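Local coordinates for uncharacterized protein (Exiguobacterium sibiricum, PDB 3B77) that is of unknown function but carries a bacterial pleckstrin-homology domain, followed by a helical region that probably serves oligomerisation, at residues A[92-96]-A[97-101]; A[112-115]-A[116-120]. One frame throughout, in Å; residues are numbered along the deposited sequence.

Contact 1: residues A[92-96]-A[97-101]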
loop_
_atom_site.group_PDB
_atom_site.type_symbol
_atom_site.label_atom_id
_atom_site.label_comp_id
_atom_site.label_asym_id
_atom_site.label_seq_id
_atom_site.Cartn_x
_atom_site.Cartn_y
_atom_site.Cartn_z
ATOM N N PHE A 92 12.884 44.145 -28.269
ATOM C CA PHE A 92 13.166 43.101 -27.290
ATOM C C PHE A 92 12.100 43.122 -26.217
ATOM O O PHE A 92 11.246 44.008 -26.178
ATOM C CB PHE A 92 14.550 43.245 -26.654
ATOM C CG PHE A 92 14.777 44.563 -26.001
ATOM C CD1 PHE A 92 15.269 45.637 -26.730
ATOM C CD2 PHE A 92 14.505 44.737 -24.650
ATOM C CE1 PHE A 92 15.469 46.844 -26.123
ATOM C CE2 PHE A 92 14.708 45.931 -24.030
ATOM C CZ PHE A 92 15.180 46.991 -24.753
ATOM N N GLU A 93 12.152 42.105 -25.373
ATOM C CA GLU A 93 11.279 41.982 -24.238
ATOM C C GLU A 93 12.159 41.813 -23.024
ATOM O O GLU A 93 13.072 40.987 -23.012
ATOM C CB GLU A 93 10.348 40.785 -24.408
ATOM C CG GLU A 93 9.406 40.918 -25.625
ATOM C CD GLU A 93 8.417 39.775 -25.776
ATOM O OE1 GLU A 93 8.329 38.908 -24.863
ATOM O OE2 GLU A 93 7.726 39.768 -26.828
ATOM N N ILE A 94 11.892 42.622 -22.010
ATOM C CA ILE A 94 12.671 42.612 -20.771
ATOM C C ILE A 94 11.680 42.344 -19.639
ATOM O O ILE A 94 10.714 43.090 -19.446
ATOM C CB ILE A 94 13.485 43.905 -20.621
ATOM C CG1 ILE A 94 14.328 43.839 -19.365
ATOM C CG2 ILE A 94 12.587 45.146 -20.645
ATOM C CD1 ILE A 94 15.411 44.873 -19.361
ATOM N N GLY A 95 11.912 41.255 -18.904
ATOM C CA GLY A 95 10.850 40.693 -18.071
ATOM C C GLY A 95 9.896 40.245 -19.160
ATOM O O GLY A 95 10.324 39.550 -20.087
ATOM N N GLY A 96 8.640 40.674 -19.112
ATOM C CA GLY A 96 7.705 40.375 -20.195
ATOM C C GLY A 96 7.323 41.597 -20.991
ATOM O O GLY A 96 6.499 41.508 -21.907
ATOM N N LYS A 97 7.908 42.741 -20.638
ATOM C CA LYS A 97 7.559 44.019 -21.258
ATOM C C LYS A 97 8.203 44.199 -22.652
ATOM O O LYS A 97 9.405 43.982 -22.822
ATOM C CB LYS A 97 7.950 45.180 -20.327
ATOM C CG LYS A 97 7.333 46.557 -20.698
ATOM C CD LYS A 97 7.663 47.607 -19.636
ATOM C CE LYS A 97 7.205 49.004 -19.998
ATOM N NZ LYS A 97 7.709 49.968 -18.967
ATOM N N HIS A 98 7.380 44.603 -23.617
ATOM C CA HIS A 98 7.797 44.833 -24.994
ATOM C C HIS A 98 8.471 46.182 -25.172
ATOM O O HIS A 98 7.954 47.197 -24.722
ATOM C CB HIS A 98 6.571 44.758 -25.915
ATOM C CG HIS A 98 6.007 43.379 -26.037
ATOM N ND1 HIS A 98 5.457 42.706 -24.964
ATOM C CD2 HIS A 98 5.934 42.532 -27.091
ATOM C CE1 HIS A 98 5.066 41.504 -25.353
ATOM N NE2 HIS A 98 5.345 41.372 -26.639
ATOM N N TYR A 99 9.631 46.180 -25.817
ATOM C CA TYR A 99 10.348 47.399 -26.117
ATOM C C TYR A 99 10.613 47.454 -27.584
ATOM O O TYR A 99 11.125 46.517 -28.160
ATOM C CB TYR A 99 11.662 47.499 -25.343
ATOM C CG TYR A 99 11.474 48.178 -24.020
ATOM C CD1 TYR A 99 11.001 47.481 -22.913
ATOM C CD2 TYR A 99 11.717 49.530 -23.878
ATOM C CE1 TYR A 99 10.800 48.119 -21.685
ATOM C CE2 TYR A 99 11.514 50.180 -22.656
ATOM C CZ TYR A 99 11.056 49.473 -21.566
ATOM O OH TYR A 99 10.846 50.134 -20.377
ATOM N N SER A 100 10.215 48.566 -28.182
ATOM C CA SER A 100 10.462 48.843 -29.568
ATOM C C SER A 100 11.023 50.250 -29.590
ATOM O O SER A 100 10.341 51.180 -29.192
ATOM C CB SER A 100 9.164 48.773 -30.348
ATOM O OG SER A 100 9.367 49.253 -31.665
ATOM N N ILE A 101 12.263 50.406 -30.034
ATOM C CA ILE A 101 12.921 51.711 -30.030
ATOM C C ILE A 101 13.356 52.090 -31.436
ATOM O O ILE A 101 14.090 51.340 -32.074
ATOM C CB ILE A 101 14.147 51.711 -29.080
ATOM C CG1 ILE A 101 13.745 51.203 -27.679
ATOM C CG2 ILE A 101 14.756 53.106 -28.999
ATOM C CD1 ILE A 101 14.916 50.960 -26.750
#

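Contact 2: residues A[112-115]-A[116-120]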
loop_
_atom_site.group_PDB
_atom_site.type_symbol
_atom_site.label_atom_id
_atom_site.label_comp_id
_atom_site.label_asym_id
_atom_site.label_seq_id
_atom_site.Cartn_x
_atom_site.Cartn_y
_atom_site.Cartn_z
ATOM N N LYS A 112 23.296 48.516 -34.442
ATOM C CA LYS A 112 23.605 47.140 -34.779
ATOM C C LYS A 112 24.493 46.555 -33.689
ATOM O O LYS A 112 24.413 45.376 -33.429
ATOM C CB LYS A 112 24.285 46.998 -36.165
ATOM C CG LYS A 112 25.836 46.822 -36.097
ATOM C CD LYS A 112 26.513 46.756 -37.472
ATOM C CE LYS A 112 28.034 46.422 -37.345
ATOM N NZ LYS A 112 28.775 47.235 -36.303
ATOM N N ASP A 113 25.354 47.353 -33.069
ATOM C CA ASP A 113 26.172 46.836 -31.971
ATOM C C ASP A 113 25.327 46.513 -30.733
ATOM O O ASP A 113 25.634 45.587 -30.005
ATOM C CB ASP A 113 27.302 47.811 -31.589
ATOM C CG ASP A 113 28.375 47.944 -32.674
ATOM O OD1 ASP A 113 28.416 47.087 -33.613
ATOM O OD2 ASP A 113 29.191 48.910 -32.552
ATOM N N LEU A 114 24.292 47.302 -30.482
ATOM C CA LEU A 114 23.394 47.032 -29.377
ATOM C C LEU A 114 22.611 45.737 -29.643
ATOM O O LEU A 114 22.453 44.891 -28.766
ATOM C CB LEU A 114 22.429 48.196 -29.178
ATOM C CG LEU A 114 21.454 48.116 -27.990
ATOM C CD1 LEU A 114 22.193 48.028 -26.676
ATOM C CD2 LEU A 114 20.536 49.310 -28.000
ATOM N N TYR A 115 22.127 45.597 -30.866
ATOM C CA TYR A 115 21.436 44.400 -31.292
ATOM C C TYR A 115 22.275 43.187 -30.933
ATOM O O TYR A 115 21.776 42.275 -30.285
ATOM C CB TYR A 115 21.180 44.443 -32.796
ATOM C CG TYR A 115 20.632 43.170 -33.375
ATOM C CD1 TYR A 115 19.386 42.695 -32.997
ATOM C CD2 TYR A 115 21.350 42.447 -34.323
ATOM C CE1 TYR A 115 18.861 41.544 -33.547
ATOM C CE2 TYR A 115 20.839 41.277 -34.879
ATOM C CZ TYR A 115 19.594 40.820 -34.492
ATOM O OH TYR A 115 19.080 39.650 -35.034
ATOM N N LYS A 116 23.552 43.197 -31.311
ATOM C CA LYS A 116 24.434 42.071 -31.012
ATOM C C LYS A 116 24.565 41.830 -29.527
ATOM O O LYS A 116 24.467 40.699 -29.095
ATOM C CB LYS A 116 25.824 42.263 -31.625
ATOM C CG LYS A 116 25.896 42.250 -33.170
ATOM C CD LYS A 116 27.380 42.334 -33.604
ATOM C CE LYS A 116 27.610 42.672 -35.061
ATOM N NZ LYS A 116 29.101 42.639 -35.407
ATOM N N ALA A 117 24.785 42.892 -28.759
ATOM C CA ALA A 117 24.956 42.809 -27.285
ATOM C C ALA A 117 23.756 42.168 -26.597
ATOM O O ALA A 117 23.907 41.211 -25.837
ATOM C CB ALA A 117 25.217 44.214 -26.677
ATOM N N LEU A 118 22.568 42.698 -26.884
ATOM C CA LEU A 118 21.320 42.193 -26.306
ATOM C C LEU A 118 21.066 40.719 -26.659
ATOM O O LEU A 118 20.649 39.913 -25.808
ATOM C CB LEU A 118 20.150 43.064 -26.761
ATOM C CG LEU A 118 20.145 44.483 -26.183
ATOM C CD1 LEU A 118 18.912 45.268 -26.668
ATOM C CD2 LEU A 118 20.209 44.408 -24.638
ATOM N N LEU A 119 21.357 40.368 -27.905
ATOM C CA LEU A 119 21.235 38.997 -28.419
ATOM C C LEU A 119 22.138 38.039 -27.594
ATOM O O LEU A 119 21.743 36.945 -27.210
ATOM C CB LEU A 119 21.652 39.030 -29.893
ATOM C CG LEU A 119 21.056 38.239 -31.049
ATOM C CD1 LEU A 119 19.533 38.303 -31.130
ATOM C CD2 LEU A 119 21.676 38.827 -32.343
ATOM N N ALA A 120 23.347 38.490 -27.300
ATOM C CA ALA A 120 24.305 37.734 -26.524
ATOM C C ALA A 120 23.850 37.606 -25.071
ATOM O O ALA A 120 23.975 36.540 -24.465
ATOM C CB ALA A 120 25.657 38.416 -26.605
#

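Contact 1: residues A[92-96]-A[97-101]
F92 and Y99 meet as a hydrogen-bonded pair of antiparallel strands, and their side chains cross on the same face of the sheet. Y99 CB sits over one face of the F92 ring, a CH-pi contact 3.7 Å from the ring centroid. The two rings are nearly parallel, 5° between planes, but offset enough that little of one lies over the other. F92 can reach across because chi1 at 56° swings its ring toward the neighbouring strand. Beside them I94 CG2 touches Y99 CD1 at 3.6 Å. On the opposite face of the sheet E93 lies alongside H98, its CG over the imidazole, 4.1 Å from the centroid; E93 OE2 is 2.9 Å from H98 NE2, too bent for a hydrogen bond. This is a beta hairpin with a two-residue loop, a type II' turn from I94 to K97 with G95 at positive phi; it joins strands 87-94 and 97-104 of the PH domain's three-stranded sheet. I94 N to K97 O (2.9 Å) and K97 N to I94 O (3.1 Å) bracket the turn. Farther out, L48 packs against F92, I94 and Y99, H50 meets the Y99 ring edge-to-face, and Y66 OH takes a hydrogen bond from K97 NZ.

Contact 2: residues A[112-115]-A[116-120]
Y115 and L119 sit one helical turn apart, joined by the bond from L119 N to Y115 O (3.1 Å), one of the four i to i+4 bonds that link 112-115 to 116-120, of which L118 N to L114 O is the straightest at 178°. The Y115 ring and the L119 side chain cross, with L119 CD2 over one ring face, 3.9 Å from the centroid and displaced toward the CZ-CE2 rim; CD2 to Y115 CZ is 3.6 Å. With CG trans to the backbone N (chi1 172°), the Y115 side chain projects outward from the helix, and L119 reaches back to cover it. Its surroundings include V76 of the same chain and L63 of the second subunit, so an alanine in place of Y115 would probably open a gap at this subunit boundary and leave L119 CD2 without the ring it covers. L114 and L118 make a second i to i+4 pair, L114 CG to L118 CD1 at 4.0 Å, and both lean on I90 of strand 87-94. On another side of the helix K112 NZ forms a salt bridge with D113 OD1 at 2.7 Å, approaching the syn side but 30° out of the carboxylate plane. K116 extends toward the same carboxylate without contact, its NZ 4.8 Å from D113 OD1; it also makes a weak hydrogen bond to V22 O and a long, weak ion pair with E25, both of the second subunit. A117 and L118 touch Y187 of helix 184-191. The helix follows the last strand of the beta domain and packs on the three-stranded sheet through L114, Y115, L118 and L119, as the C-terminal helix of PH domains does.

Contact 1 comes first along the chain, and contact 2 follows on helix 108-146, which comes directly after strand 97-104. Their centres lie 14 Å apart, and both belong to the bacterial PH domain. They meet physically: F92 CD1 of the hairpin packs against L118 CD1 of the helix at 3.7 Å, so the F92 ring ties hairpin to helix. V76 of strand 73-79 touches both F92 and L118, linking the three-stranded sheet to the helix that lies against it. While the hairpin's two segments touch no other chain, the helix also reaches a second subunit, so it connects the domain interior with the assembly.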